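Long-range contact in RNA-directed RNA polymerase (Infectious pancreatic necrosis virus, PDB 3ZED), which catalyses RNA-templated RNA synthesis as the viral RNA polymerase, and probably occurs both free and covalently linked to the genomic RNA: residues F102-H110 with C457-K465. Residues are numbered along the deposited sequence; the frame is centred on the assembly and turned at random.
Sequences FYPKYYPFH and CLLMNLQLK
The ring of Tyr107 lies across Met460, whose CA sits over the middle of one face, 3.8 Å from the ring centroid, a CH-pi contact. CB of Met460 is 3.5 Å from CE2 of Tyr107, and SD of Met460, farther out, makes an oblique Met-aromatic approach. With chi1 -71°, CG of Tyr107 lies anti to its carbonyl carbon, which helps carry the ring over the Met460 backbone. The Tyr106 ring instead presents its edge: CD2 stands 3.6 Å from Leu458 O, close to the ring plane, while CD of Pro108 lies over one face near the rim.

Between these two side chains the backbones form a single antiparallel bridge, a hydrogen-bonded pair. Tyr106 N donates to Met460 O at 2.8 Å and 166°; the return bond, Met460 N to Tyr106 O at 2.7 Å, is more bent at 136°. Met460 O also receives a CA-H...O contact from Lys105 CA at 3.3 Å. Beyond the bridge, Pro104 CB packs on Leu458 CD2 at 3.7 Å.

Both segments belong to the birnavirus palm-domain family region, and Pro104 touches Ile252 of the predicted GTP site. Met460 and Asn461 are central in the type II' turn joining strands 456-459 and 462-465; the 102-110 loop runs across this tip. Helices 45-54 (Pro45) and 164-179 (Tyr164) both touch Tyr107 and Met460, whereas strand 299-310, parallel to 456-459, meets Tyr106 through Phe303.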
ATOM      1  N   PHE B 102      -7.688  30.265  -8.515  1.00 74.00           N
ATOM      2  CA  PHE B 102      -7.745  30.232  -7.064  1.00 72.76           C
ATOM      3  C   PHE B 102      -6.618  29.389  -6.474  1.00 74.25           C
ATOM      4  O   PHE B 102      -6.226  28.372  -7.060  1.00 71.98           O
ATOM      5  CB  PHE B 102      -9.117  29.720  -6.573  1.00 74.36           C
ATOM      6  CG  PHE B 102      -9.385  28.239  -6.764  1.00 74.08           C
ATOM      7  CD1 PHE B 102      -9.957  27.765  -7.939  1.00 77.65           C
ATOM      8  CD2 PHE B 102      -9.091  27.320  -5.750  1.00 73.12           C
ATOM      9  CE1 PHE B 102     -10.202  26.398  -8.109  1.00 76.36           C
ATOM     10  CE2 PHE B 102      -9.342  25.949  -5.925  1.00 73.72           C
ATOM     11  CZ  PHE B 102      -9.891  25.499  -7.099  1.00 72.56           C
ATOM     12  N   TYR B 103      -6.139  29.790  -5.285  1.00 71.13           N
ATOM     13  CA  TYR B 103      -5.149  29.015  -4.537  1.00 68.58           C
ATOM     14  C   TYR B 103      -5.886  28.004  -3.678  1.00 68.94           C
ATOM     15  O   TYR B 103      -6.735  28.399  -2.878  1.00 68.96           O
ATOM     16  CB  TYR B 103      -4.233  29.905  -3.694  1.00 70.55           C
ATOM     17  CG  TYR B 103      -3.320  30.746  -4.547  1.00 74.64           C
ATOM     18  CD1 TYR B 103      -2.203  30.190  -5.163  1.00 75.41           C
ATOM     19  CD2 TYR B 103      -3.576  32.096  -4.755  1.00 78.60           C
ATOM     20  CE1 TYR B 103      -1.369  30.955  -5.972  1.00 77.00           C
ATOM     21  CE2 TYR B 103      -2.739  32.877  -5.551  1.00 81.15           C
ATOM     22  CZ  TYR B 103      -1.635  32.300  -6.158  1.00 87.91           C
ATOM     23  OH  TYR B 103      -0.799  33.054  -6.940  1.00 92.40           O
ATOM     24  N   PRO B 104      -5.633  26.690  -3.862  1.00 63.29           N
ATOM     25  CA  PRO B 104      -6.349  25.693  -3.048  1.00 61.66           C
ATOM     26  C   PRO B 104      -5.922  25.738  -1.573  1.00 67.83           C
ATOM     27  O   PRO B 104      -4.794  26.144  -1.240  1.00 68.06           O
ATOM     28  CB  PRO B 104      -5.981  24.379  -3.720  1.00 61.34           C
ATOM     29  CG  PRO B 104      -4.625  24.629  -4.313  1.00 65.12           C
ATOM     30  CD  PRO B 104      -4.666  26.044  -4.779  1.00 63.21           C
ATOM     31  N   LYS B 105      -6.861  25.377  -0.687  1.00 63.96           N
ATOM     32  CA  LYS B 105      -6.674  25.396   0.760  1.00 62.84           C
ATOM     33  C   LYS B 105      -7.238  24.123   1.358  1.00 64.92           C
ATOM     34  O   LYS B 105      -8.387  23.761   1.072  1.00 64.73           O
ATOM     35  CB  LYS B 105      -7.336  26.645   1.385  1.00 66.78           C
ATOM     36  CG  LYS B 105      -6.619  27.952   1.061  1.00 77.08           C
ATOM     37  CD  LYS B 105      -7.482  29.161   1.319  1.00 82.39           C
ATOM     38  CE  LYS B 105      -6.865  30.404   0.745  1.00 89.51           C
ATOM     39  NZ  LYS B 105      -7.659  31.606   1.093  1.00101.78           N
ATOM     40  N   TYR B 106      -6.425  23.424   2.170  1.00 58.86           N
ATOM     41  CA  TYR B 106      -6.853  22.181   2.777  1.00 56.33           C
ATOM     42  C   TYR B 106      -6.568  22.233   4.265  1.00 59.93           C
ATOM     43  O   TYR B 106      -5.414  22.254   4.676  1.00 58.08           O
ATOM     44  CB  TYR B 106      -6.195  20.967   2.091  1.00 55.29           C
ATOM     45  CG  TYR B 106      -6.436  19.653   2.812  1.00 53.82           C
ATOM     46  CD1 TYR B 106      -7.721  19.143   2.957  1.00 55.83           C
ATOM     47  CD2 TYR B 106      -5.383  18.950   3.394  1.00 52.00           C
ATOM     48  CE1 TYR B 106      -7.956  17.962   3.658  1.00 55.09           C
ATOM     49  CE2 TYR B 106      -5.600  17.755   4.076  1.00 50.99           C
ATOM     50  CZ  TYR B 106      -6.890  17.262   4.205  1.00 59.66           C
ATOM     51  OH  TYR B 106      -7.134  16.090   4.888  1.00 57.26           O
ATOM     52  N   TYR B 107      -7.636  22.281   5.068  1.00 57.67           N
ATOM     53  CA  TYR B 107      -7.546  22.364   6.518  1.00 58.13           C
ATOM     54  C   TYR B 107      -8.153  21.107   7.140  1.00 60.37           C
ATOM     55  O   TYR B 107      -9.361  21.059   7.373  1.00 61.23           O
ATOM     56  CB  TYR B 107      -8.225  23.653   7.025  1.00 62.24           C
ATOM     57  CG  TYR B 107      -7.449  24.911   6.696  1.00 66.92           C
ATOM     58  CD1 TYR B 107      -7.631  25.572   5.484  1.00 70.45           C
ATOM     59  CD2 TYR B 107      -6.556  25.462   7.609  1.00 68.74           C
ATOM     60  CE1 TYR B 107      -6.924  26.740   5.180  1.00 72.62           C
ATOM     61  CE2 TYR B 107      -5.879  26.652   7.335  1.00 71.72           C
ATOM     62  CZ  TYR B 107      -6.037  27.269   6.104  1.00 81.97           C
ATOM     63  OH  TYR B 107      -5.329  28.418   5.825  1.00 89.38           O
ATOM     64  N   PRO B 108      -7.337  20.051   7.343  1.00 54.50           N
ATOM     65  CA  PRO B 108      -7.883  18.802   7.904  1.00 52.88           C
ATOM     66  C   PRO B 108      -8.216  18.902   9.381  1.00 59.50           C
ATOM     67  O   PRO B 108      -7.629  19.712  10.096  1.00 60.05           O
ATOM     68  CB  PRO B 108      -6.749  17.797   7.693  1.00 52.07           C
ATOM     69  CG  PRO B 108      -5.510  18.612   7.710  1.00 56.89           C
ATOM     70  CD  PRO B 108      -5.884  19.934   7.081  1.00 54.80           C
ATOM     71  N   PHE B 109      -9.141  18.056   9.836  1.00 58.07           N
ATOM     72  CA  PHE B 109      -9.511  17.981  11.243  1.00 59.18           C
ATOM     73  C   PHE B 109      -8.542  17.068  11.954  1.00 57.87           C
ATOM     74  O   PHE B 109      -8.069  16.085  11.395  1.00 55.94           O
ATOM     75  CB  PHE B 109     -10.965  17.492  11.431  1.00 62.80           C
ATOM     76  CG  PHE B 109     -12.007  18.508  11.010  1.00 68.05           C
ATOM     77  CD1 PHE B 109     -12.429  19.504  11.886  1.00 73.82           C
ATOM     78  CD2 PHE B 109     -12.562  18.471   9.734  1.00 71.37           C
ATOM     79  CE1 PHE B 109     -13.375  20.456  11.486  1.00 77.08           C
ATOM     80  CE2 PHE B 109     -13.511  19.425   9.335  1.00 76.40           C
ATOM     81  CZ  PHE B 109     -13.908  20.411  10.213  1.00 76.19           C
ATOM     82  N   HIS B 110      -8.231  17.419  13.178  1.00 53.46           N
ATOM     83  CA  HIS B 110      -7.343  16.668  14.041  1.00 50.99           C
ATOM     84  C   HIS B 110      -8.150  16.347  15.274  1.00 56.09           C
ATOM     85  O   HIS B 110      -8.565  17.264  15.986  1.00 57.07           O
ATOM     86  CB  HIS B 110      -6.080  17.495  14.330  1.00 51.42           C
ATOM     87  CG  HIS B 110      -5.268  17.780  13.103  1.00 53.50           C
ATOM     88  ND1 HIS B 110      -5.372  18.979  12.429  1.00 56.06           N
ATOM     89  CD2 HIS B 110      -4.384  16.992  12.451  1.00 53.44           C
ATOM     90  CE1 HIS B 110      -4.533  18.896  11.409  1.00 54.35           C
ATOM     91  NE2 HIS B 110      -3.906  17.728  11.387  1.00 53.15           N
ATOM     92  N   CYS B 457       2.868  18.587  -1.822  1.00 44.74           N
ATOM     93  CA  CYS B 457       1.654  18.330  -1.050  1.00 45.58           C
ATOM     94  C   CYS B 457       1.021  19.660  -0.584  1.00 51.82           C
ATOM     95  O   CYS B 457       1.635  20.706  -0.716  1.00 53.00           O
ATOM     96  CB  CYS B 457       1.927  17.386   0.122  1.00 44.52           C
ATOM     97  SG  CYS B 457       3.083  18.048   1.348  1.00 49.07           S
ATOM     98  N   LEU B 458      -0.229  19.606  -0.097  1.00 48.84           N
ATOM     99  CA  LEU B 458      -0.970  20.768   0.365  1.00 49.82           C
ATOM    100  C   LEU B 458      -1.418  20.590   1.802  1.00 55.80           C
ATOM    101  O   LEU B 458      -2.081  19.606   2.140  1.00 55.51           O
ATOM    102  CB  LEU B 458      -2.202  21.035  -0.547  1.00 50.31           C
ATOM    103  CG  LEU B 458      -3.030  22.321  -0.267  1.00 54.92           C
ATOM    104  CD1 LEU B 458      -2.231  23.588  -0.542  1.00 54.90           C
ATOM    105  CD2 LEU B 458      -4.311  22.335  -1.058  1.00 58.32           C
ATOM    106  N   LEU B 459      -1.101  21.589   2.630  1.00 54.02           N
ATOM    107  CA  LEU B 459      -1.485  21.651   4.043  1.00 53.81           C
ATOM    108  C   LEU B 459      -1.771  23.097   4.336  1.00 58.88           C
ATOM    109  O   LEU B 459      -0.893  23.933   4.136  1.00 57.61           O
ATOM    110  CB  LEU B 459      -0.393  21.072   4.969  1.00 52.53           C
ATOM    111  CG  LEU B 459      -0.806  20.886   6.416  1.00 57.11           C
ATOM    112  CD1 LEU B 459      -1.685  19.646   6.576  1.00 56.25           C
ATOM    113  CD2 LEU B 459       0.408  20.811   7.325  1.00 58.76           C
ATOM    114  N   MET B 460      -3.013  23.400   4.777  1.00 57.96           N
ATOM    115  CA  MET B 460      -3.530  24.772   4.978  1.00 59.71           C
ATOM    116  C   MET B 460      -3.503  25.428   3.586  1.00 64.69           C
ATOM    117  O   MET B 460      -3.980  24.803   2.630  1.00 63.90           O
ATOM    118  CB  MET B 460      -2.754  25.557   6.060  1.00 62.67           C
ATOM    119  CG  MET B 460      -2.738  24.860   7.401  1.00 65.58           C
ATOM    120  SD  MET B 460      -2.126  25.932   8.705  1.00 71.56           S
ATOM    121  CE  MET B 460      -1.278  24.819   9.650  1.00 66.39           C
ATOM    122  N   ASN B 461      -2.887  26.610   3.448  1.00 61.71           N
ATOM    123  CA  ASN B 461      -2.720  27.301   2.170  1.00 62.25           C
ATOM    124  C   ASN B 461      -1.258  27.114   1.666  1.00 65.41           C
ATOM    125  O   ASN B 461      -0.832  27.839   0.773  1.00 65.83           O
ATOM    126  CB  ASN B 461      -3.085  28.799   2.335  1.00 61.53           C
ATOM    127  CG  ASN B 461      -2.127  29.607   3.187  1.00 86.91           C
ATOM    128  OD1 ASN B 461      -1.266  29.076   3.897  1.00 76.44           O
ATOM    129  ND2 ASN B 461      -2.237  30.929   3.119  1.00 88.14           N
ATOM    130  N   LEU B 462      -0.502  26.140   2.249  1.00 60.63           N
ATOM    131  CA  LEU B 462       0.914  25.914   1.935  1.00 59.78           C
ATOM    132  C   LEU B 462       1.151  24.736   0.994  1.00 62.95           C
ATOM    133  O   LEU B 462       0.756  23.600   1.283  1.00 60.46           O
ATOM    134  CB  LEU B 462       1.751  25.705   3.227  1.00 58.76           C
ATOM    135  CG  LEU B 462       1.706  26.805   4.302  1.00 64.56           C
ATOM    136  CD1 LEU B 462       2.421  26.365   5.535  1.00 64.04           C
ATOM    137  CD2 LEU B 462       2.332  28.119   3.818  1.00 68.80           C
ATOM    138  N   GLN B 463       1.860  25.019  -0.118  1.00 60.19           N
ATOM    139  CA  GLN B 463       2.264  24.000  -1.088  1.00 57.94           C
ATOM    140  C   GLN B 463       3.698  23.634  -0.745  1.00 59.05           C
ATOM    141  O   GLN B 463       4.629  24.431  -0.935  1.00 58.66           O
ATOM    142  CB  GLN B 463       2.082  24.489  -2.523  1.00 59.46           C
ATOM    143  CG  GLN B 463       0.612  24.498  -2.915  1.00 63.00           C
ATOM    144  CD  GLN B 463       0.357  25.189  -4.219  1.00 72.23           C
ATOM    145  OE1 GLN B 463       1.121  25.054  -5.183  1.00 70.77           O
ATOM    146  NE2 GLN B 463      -0.733  25.944  -4.272  1.00 51.61           N
ATOM    147  N   LEU B 464       3.835  22.469  -0.106  1.00 53.01           N
ATOM    148  CA  LEU B 464       5.107  21.973   0.416  1.00 51.24           C
ATOM    149  C   LEU B 464       5.723  20.923  -0.466  1.00 53.04           C
ATOM    150  O   LEU B 464       5.007  20.192  -1.124  1.00 51.25           O
ATOM    151  CB  LEU B 464       4.892  21.380   1.826  1.00 49.33           C
ATOM    152  CG  LEU B 464       4.166  22.296   2.816  1.00 54.38           C
ATOM    153  CD1 LEU B 464       3.786  21.551   4.075  1.00 53.02           C
ATOM    154  CD2 LEU B 464       4.961  23.601   3.084  1.00 55.72           C
ATOM    155  N   LYS B 465       7.055  20.824  -0.440  1.00 49.81           N
ATOM    156  CA  LYS B 465       7.787  19.781  -1.141  1.00 48.94           C
ATOM    157  C   LYS B 465       7.516  18.432  -0.483  1.00 53.80           C
ATOM    158  O   LYS B 465       7.382  18.365   0.745  1.00 53.96           O
ATOM    159  CB  LYS B 465       9.305  20.093  -1.088  1.00 51.91           C
ATOM    160  CG  LYS B 465      10.177  19.173  -1.941  1.00 58.11           C
ATOM    161  CD  LYS B 465       9.948  19.455  -3.441  1.00 67.09           C
ATOM    162  CE  LYS B 465      10.673  18.449  -4.282  1.00 66.03           C
ATOM    163  NZ  LYS B 465      10.347  18.617  -5.712  1.00 71.83           N
TER